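Local coordinates for protein CbsA (Xanthomonas oryzae pv. oryzae, PDB 5XYH) that probably hydrolyses beta-1,4 linkages of cellulose from chain ends, releasing cellobiose, as a family 6 exoglucanase that degrades plant cell walls, at residues A[327-339]-A[384-398]. Sequence-based numbering, arbitrary orientation.
Sequences RRLHRGNWCNQSG and YCDPTYTTPDGTLTG
Cys335 and Cys385 bring the backbones of 327-339 and 384-398 together, with CA atoms 5.3 Å apart, and Ser338 N donates to Gly398 O at 3.2 Å. Both segments run without strand or alpha-helix, 384-398 starting at the end of a 3-10 turn. Amide side chains of 327-339 bind carbonyls of 384-398. Asn333 ND2 reaches Leu396 O in its carbonyl plane at 3.0 Å, although that oxygen is tilted out of the Asn333 amide plane; Thr395 OG1 is a second donor to it. The Gln337 chain folds at chi2 (-64°), which brings NE2 to Thr397 O at 2.9 Å in a nearly straight bond (172°). Because NE2 also donates to Cys335 O, both segments fix the rotation of this amide. Two waters extend the network, one joining Asn333 OD1 to the hydroxyls of Thr391 and Thr395, the other linking Cys335 N with the carbonyls of Tyr384 and Thr397.

Two flat-group contacts flank these hydrogen bonds. The carboxylate of Asp393 stacks on the His330 ring with planes 7° apart, and Asp393 CB lies over the face, 3.6 Å from the centroid of the His330 ring. The five-membered ring of Trp334 runs nearly parallel to the Tyr384 ring but is slid so far (centroids 4.9 Å apart) that overlap is slight; Trp334 NE1 instead lies near Tyr384 CB and CG. Beyond, Cys335 SG and Cys385 SG are 2.8 Å apart, too long for an intact disulfide and too short for ordinary van der Waals contact, so their bonding state is doubtful. The pairing is nevertheless consistent with the disulfide that, in family 6 cellobiohydrolases, ties down a loop enclosing the active-site tunnel on the distorted beta/alpha barrel.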
loop_
_atom_site.group_PDB
_atom_site.type_symbol
_atom_site.label_atom_id
_atom_site.label_comp_id
_atom_site.label_asym_id
_atom_site.label_seq_id
_atom_site.Cartn_x
_atom_site.Cartn_y
_atom_site.Cartn_z
ATOM N N ARG A 327 12.693 11.597 5.417
ATOM C CA ARG A 327 12.811 12.878 6.103
ATOM C C ARG A 327 11.566 13.251 6.918
ATOM O O ARG A 327 11.427 14.412 7.328
ATOM C CB ARG A 327 13.114 13.986 5.090
ATOM C CG ARG A 327 14.330 13.743 4.200
ATOM C CD ARG A 327 15.572 13.421 5.025
ATOM N NE ARG A 327 15.853 14.486 5.987
ATOM C CZ ARG A 327 16.799 14.439 6.925
ATOM N NH1 ARG A 327 17.574 13.364 7.059
ATOM N NH2 ARG A 327 16.961 15.475 7.743
ATOM N N ARG A 328 10.667 12.303 7.166
ATOM C CA ARG A 328 9.419 12.623 7.847
ATOM C C ARG A 328 9.669 13.063 9.289
ATOM O O ARG A 328 10.691 12.730 9.907
ATOM C CB ARG A 328 8.479 11.422 7.842
ATOM C CG ARG A 328 7.857 11.140 6.509
ATOM C CD ARG A 328 6.877 9.983 6.588
ATOM N NE ARG A 328 7.555 8.704 6.419
ATOM C CZ ARG A 328 6.937 7.524 6.396
ATOM N NH1 ARG A 328 5.612 7.446 6.513
ATOM N NH2 ARG A 328 7.654 6.411 6.246
ATOM N N LEU A 329 8.697 13.806 9.837
ATOM C CA LEU A 329 8.789 14.238 11.229
ATOM C C LEU A 329 8.644 13.060 12.191
ATOM O O LEU A 329 9.165 13.104 13.319
ATOM C CB LEU A 329 7.723 15.302 11.518
ATOM C CG LEU A 329 7.768 16.526 10.595
ATOM C CD1 LEU A 329 6.564 17.419 10.840
ATOM C CD2 LEU A 329 9.070 17.297 10.819
ATOM N N HIS A 330 7.956 12.005 11.757
ATOM C CA HIS A 330 7.633 10.848 12.572
ATOM C C HIS A 330 7.213 9.749 11.616
ATOM O O HIS A 330 6.494 10.016 10.651
ATOM C CB HIS A 330 6.499 11.164 13.559
ATOM C CG HIS A 330 6.340 10.159 14.653
ATOM N ND1 HIS A 330 5.753 8.929 14.456
ATOM C CD2 HIS A 330 6.690 10.203 15.959
ATOM C CE1 HIS A 330 5.760 8.250 15.588
ATOM N NE2 HIS A 330 6.324 9.001 16.516
ATOM N N ARG A 331 7.661 8.519 11.870
ATOM C CA ARG A 331 7.302 7.434 10.959
ATOM C C ARG A 331 5.799 7.145 10.948
ATOM O O ARG A 331 5.322 6.460 10.038
ATOM C CB ARG A 331 8.122 6.174 11.315
ATOM C CG ARG A 331 9.638 6.435 11.318
ATOM C CD ARG A 331 10.446 5.181 11.564
ATOM N NE ARG A 331 10.537 4.393 10.347
ATOM C CZ ARG A 331 10.755 3.081 10.316
ATOM N NH1 ARG A 331 10.916 2.393 11.439
ATOM N NH2 ARG A 331 10.814 2.456 9.150
ATOM N N GLY A 332 5.039 7.668 11.906
ATOM C CA GLY A 332 3.597 7.480 11.916
ATOM C C GLY A 332 2.813 8.398 10.998
ATOM O O GLY A 332 1.597 8.221 10.866
ATOM N N ASN A 333 3.478 9.363 10.365
ATOM C CA ASN A 333 2.821 10.323 9.477
ATOM C C ASN A 333 2.633 9.701 8.095
ATOM O O ASN A 333 3.604 9.488 7.358
ATOM C CB ASN A 333 3.644 11.600 9.380
ATOM C CG ASN A 333 3.659 12.381 10.676
ATOM O OD1 ASN A 333 2.855 12.138 11.576
ATOM N ND2 ASN A 333 4.566 13.330 10.774
ATOM N N TRP A 334 1.380 9.462 7.717
ATOM C CA TRP A 334 1.069 8.701 6.524
ATOM C C TRP A 334 0.402 9.500 5.415
ATOM O O TRP A 334 0.208 8.958 4.325
ATOM C CB TRP A 334 0.142 7.542 6.886
ATOM C CG TRP A 334 -1.118 8.002 7.607
ATOM C CD1 TRP A 334 -1.286 8.136 8.952
ATOM C CD2 TRP A 334 -2.371 8.377 7.007
ATOM N NE1 TRP A 334 -2.565 8.567 9.234
ATOM C CE2 TRP A 334 -3.252 8.718 8.057
ATOM C CE3 TRP A 334 -2.838 8.445 5.686
ATOM C CZ2 TRP A 334 -4.564 9.125 7.827
ATOM C CZ3 TRP A 334 -4.145 8.856 5.457
ATOM C CH2 TRP A 334 -4.995 9.184 6.523
ATOM N N CYS A 335 0.014 10.750 5.649
ATOM C CA CYS A 335 -0.868 11.417 4.704
ATOM C C CYS A 335 -0.154 12.509 3.917
ATOM O O CYS A 335 0.443 13.417 4.510
ATOM C CB CYS A 335 -2.076 12.018 5.414
ATOM S SG CYS A 335 -3.009 12.962 4.203
ATOM N N ASN A 336 -0.247 12.425 2.586
ATOM C CA ASN A 336 0.179 13.475 1.649
ATOM C C ASN A 336 1.540 14.053 2.032
ATOM O O ASN A 336 1.715 15.258 2.205
ATOM C CB ASN A 336 -0.881 14.583 1.556
ATOM C CG ASN A 336 -2.204 14.091 0.950
ATOM O OD1 ASN A 336 -2.238 13.093 0.233
ATOM N ND2 ASN A 336 -3.289 14.818 1.214
ATOM N N GLN A 337 2.533 13.178 2.149
ATOM C CA GLN A 337 3.755 13.592 2.838
ATOM C C GLN A 337 4.589 14.537 1.975
ATOM O O GLN A 337 4.769 14.313 0.775
ATOM C CB GLN A 337 4.562 12.365 3.267
ATOM C CG GLN A 337 3.959 11.675 4.503
ATOM C CD GLN A 337 3.981 12.570 5.739
ATOM O OE1 GLN A 337 5.039 12.817 6.324
ATOM N NE2 GLN A 337 2.809 13.046 6.148
ATOM N N SER A 338 5.050 15.631 2.581
ATOM C CA SER A 338 5.909 16.559 1.865
ATOM C C SER A 338 7.296 15.950 1.716
ATOM O O SER A 338 7.696 15.056 2.470
ATOM C CB SER A 338 5.994 17.900 2.594
ATOM O OG SER A 338 6.494 17.737 3.904
ATOM N N GLY A 339 8.032 16.431 0.718
ATOM C CA GLY A 339 9.367 15.942 0.476
ATOM C C GLY A 339 9.442 14.556 -0.140
ATOM O O GLY A 339 10.484 14.192 -0.689
ATOM N N TYR A 384 -4.955 13.662 10.514
ATOM C CA TYR A 384 -3.596 13.353 10.083
ATOM C C TYR A 384 -3.282 13.931 8.709
ATOM O O TYR A 384 -2.111 13.923 8.311
ATOM C CB TYR A 384 -3.361 11.843 10.094
ATOM C CG TYR A 384 -2.572 11.358 11.295
ATOM C CD1 TYR A 384 -3.199 11.142 12.520
ATOM C CD2 TYR A 384 -1.210 11.100 11.199
ATOM C CE1 TYR A 384 -2.495 10.684 13.609
ATOM C CE2 TYR A 384 -0.491 10.640 12.285
ATOM C CZ TYR A 384 -1.137 10.438 13.488
ATOM O OH TYR A 384 -0.431 9.976 14.569
ATOM N N CYS A 385 -4.293 14.445 7.993
ATOM C CA CYS A 385 -4.129 15.146 6.722
ATOM C C CYS A 385 -4.110 16.664 6.896
ATOM O O CYS A 385 -4.026 17.397 5.901
ATOM C CB CYS A 385 -5.262 14.765 5.746
ATOM S SG CYS A 385 -5.465 12.960 5.488
ATOM N N ASP A 386 -4.210 17.132 8.135
ATOM C CA ASP A 386 -4.196 18.546 8.480
ATOM C C ASP A 386 -2.753 18.953 8.778
ATOM O O ASP A 386 -2.179 18.472 9.772
ATOM C CB ASP A 386 -5.094 18.761 9.699
ATOM C CG ASP A 386 -5.114 20.187 10.204
ATOM O OD1 ASP A 386 -4.319 21.015 9.731
ATOM O OD2 ASP A 386 -5.942 20.471 11.103
ATOM N N PRO A 387 -2.129 19.820 7.970
ATOM C CA PRO A 387 -0.726 20.213 8.243
ATOM C C PRO A 387 -0.481 20.778 9.640
ATOM O O PRO A 387 0.654 20.686 10.131
ATOM C CB PRO A 387 -0.439 21.273 7.172
ATOM C CG PRO A 387 -1.400 20.978 6.079
ATOM C CD PRO A 387 -2.618 20.347 6.684
ATOM N N THR A 388 -1.503 21.350 10.286
ATOM C CA THR A 388 -1.369 22.065 11.549
ATOM C C THR A 388 -1.653 21.190 12.763
ATOM O O THR A 388 -1.542 21.667 13.900
ATOM C CB THR A 388 -2.322 23.278 11.575
ATOM O OG1 THR A 388 -3.679 22.817 11.690
ATOM C CG2 THR A 388 -2.179 24.110 10.305
ATOM N N TYR A 389 -2.028 19.937 12.559
ATOM C CA TYR A 389 -2.482 19.095 13.658
ATOM C C TYR A 389 -1.294 18.479 14.385
ATOM O O TYR A 389 -0.363 17.973 13.754
ATOM C CB TYR A 389 -3.417 18.021 13.110
ATOM C CG TYR A 389 -3.855 16.937 14.067
ATOM C CD1 TYR A 389 -4.704 17.215 15.137
ATOM C CD2 TYR A 389 -3.454 15.624 13.877
ATOM C CE1 TYR A 389 -5.116 16.201 16.003
ATOM C CE2 TYR A 389 -3.863 14.614 14.732
ATOM C CZ TYR A 389 -4.696 14.906 15.788
ATOM O OH TYR A 389 -5.096 13.902 16.634
ATOM N N THR A 390 -1.312 18.542 15.717
ATOM C CA THR A 390 -0.306 17.860 16.525
ATOM C C THR A 390 -0.825 16.466 16.863
ATOM O O THR A 390 -1.855 16.332 17.530
ATOM C CB THR A 390 0.021 18.647 17.794
ATOM O OG1 THR A 390 0.597 19.915 17.436
ATOM C CG2 THR A 390 1.033 17.855 18.633
ATOM N N THR A 391 -0.128 15.433 16.376
ATOM C CA THR A 391 -0.572 14.050 16.519
ATOM C C THR A 391 -0.406 13.578 17.962
ATOM O O THR A 391 0.222 14.250 18.778
ATOM C CB THR A 391 0.231 13.142 15.585
ATOM O OG1 THR A 391 1.558 13.008 16.106
ATOM C CG2 THR A 391 0.287 13.719 14.176
ATOM N N PRO A 392 -0.944 12.403 18.303
ATOM C CA PRO A 392 -0.658 11.827 19.628
ATOM C C PRO A 392 0.818 11.512 19.852
ATOM O O PRO A 392 1.220 11.267 21.002
ATOM C CB PRO A 392 -1.502 10.548 19.651
ATOM C CG PRO A 392 -2.585 10.782 18.625
ATOM C CD PRO A 392 -1.979 11.640 17.572
ATOM N N ASP A 393 1.628 11.496 18.795
ATOM C CA ASP A 393 3.055 11.246 18.917
ATOM C C ASP A 393 3.845 12.519 19.142
ATOM O O ASP A 393 5.070 12.453 19.294
ATOM C CB ASP A 393 3.567 10.504 17.679
ATOM C CG ASP A 393 3.139 9.059 17.681
ATOM O OD1 ASP A 393 3.266 8.425 18.750
ATOM O OD2 ASP A 393 2.669 8.548 16.649
ATOM N N GLY A 394 3.173 13.663 19.181
ATOM C CA GLY A 394 3.806 14.898 19.586
ATOM C C GLY A 394 4.519 15.661 18.500
ATOM O O GLY A 394 5.353 16.512 18.818
ATOM N N THR A 395 4.230 15.393 17.228
ATOM C CA THR A 395 4.765 16.191 16.132
ATOM C C THR A 395 3.626 16.650 15.233
ATOM O O THR A 395 2.494 16.181 15.338
ATOM C CB THR A 395 5.777 15.407 15.280
ATOM O OG1 THR A 395 5.070 14.464 14.470
ATOM C CG2 THR A 395 6.809 14.670 16.151
ATOM N N LEU A 396 3.948 17.540 14.305
ATOM C CA LEU A 396 2.986 17.873 13.274
ATOM C C LEU A 396 2.890 16.719 12.272
ATOM O O LEU A 396 3.660 15.753 12.316
ATOM C CB LEU A 396 3.372 19.178 12.581
ATOM C CG LEU A 396 3.259 20.459 13.429
ATOM C CD1 LEU A 396 3.471 21.672 12.537
ATOM C CD2 LEU A 396 1.926 20.532 14.165
ATOM N N THR A 397 1.929 16.828 11.356
ATOM C CA THR A 397 1.613 15.711 10.473
ATOM C C THR A 397 2.547 15.610 9.266
ATOM O O THR A 397 2.653 14.535 8.662
ATOM C CB THR A 397 0.181 15.841 9.954
ATOM O OG1 THR A 397 0.039 17.090 9.269
ATOM C CG2 THR A 397 -0.826 15.755 11.079
ATOM N N GLY A 398 3.175 16.710 8.854
ATOM C CA GLY A 398 3.899 16.721 7.594
ATOM C C GLY A 398 3.038 16.664 6.345
ATOM O O GLY A 398 3.579 16.566 5.240
HETATM O O HOH W 1 6.541 8.863 19.458
HETATM O O HOH W 2 3.278 12.340 14.110
HETATM O O HOH W 3 0.271 12.575 8.164
HETATM O O HOH W 4 -2.824 16.930 3.354
#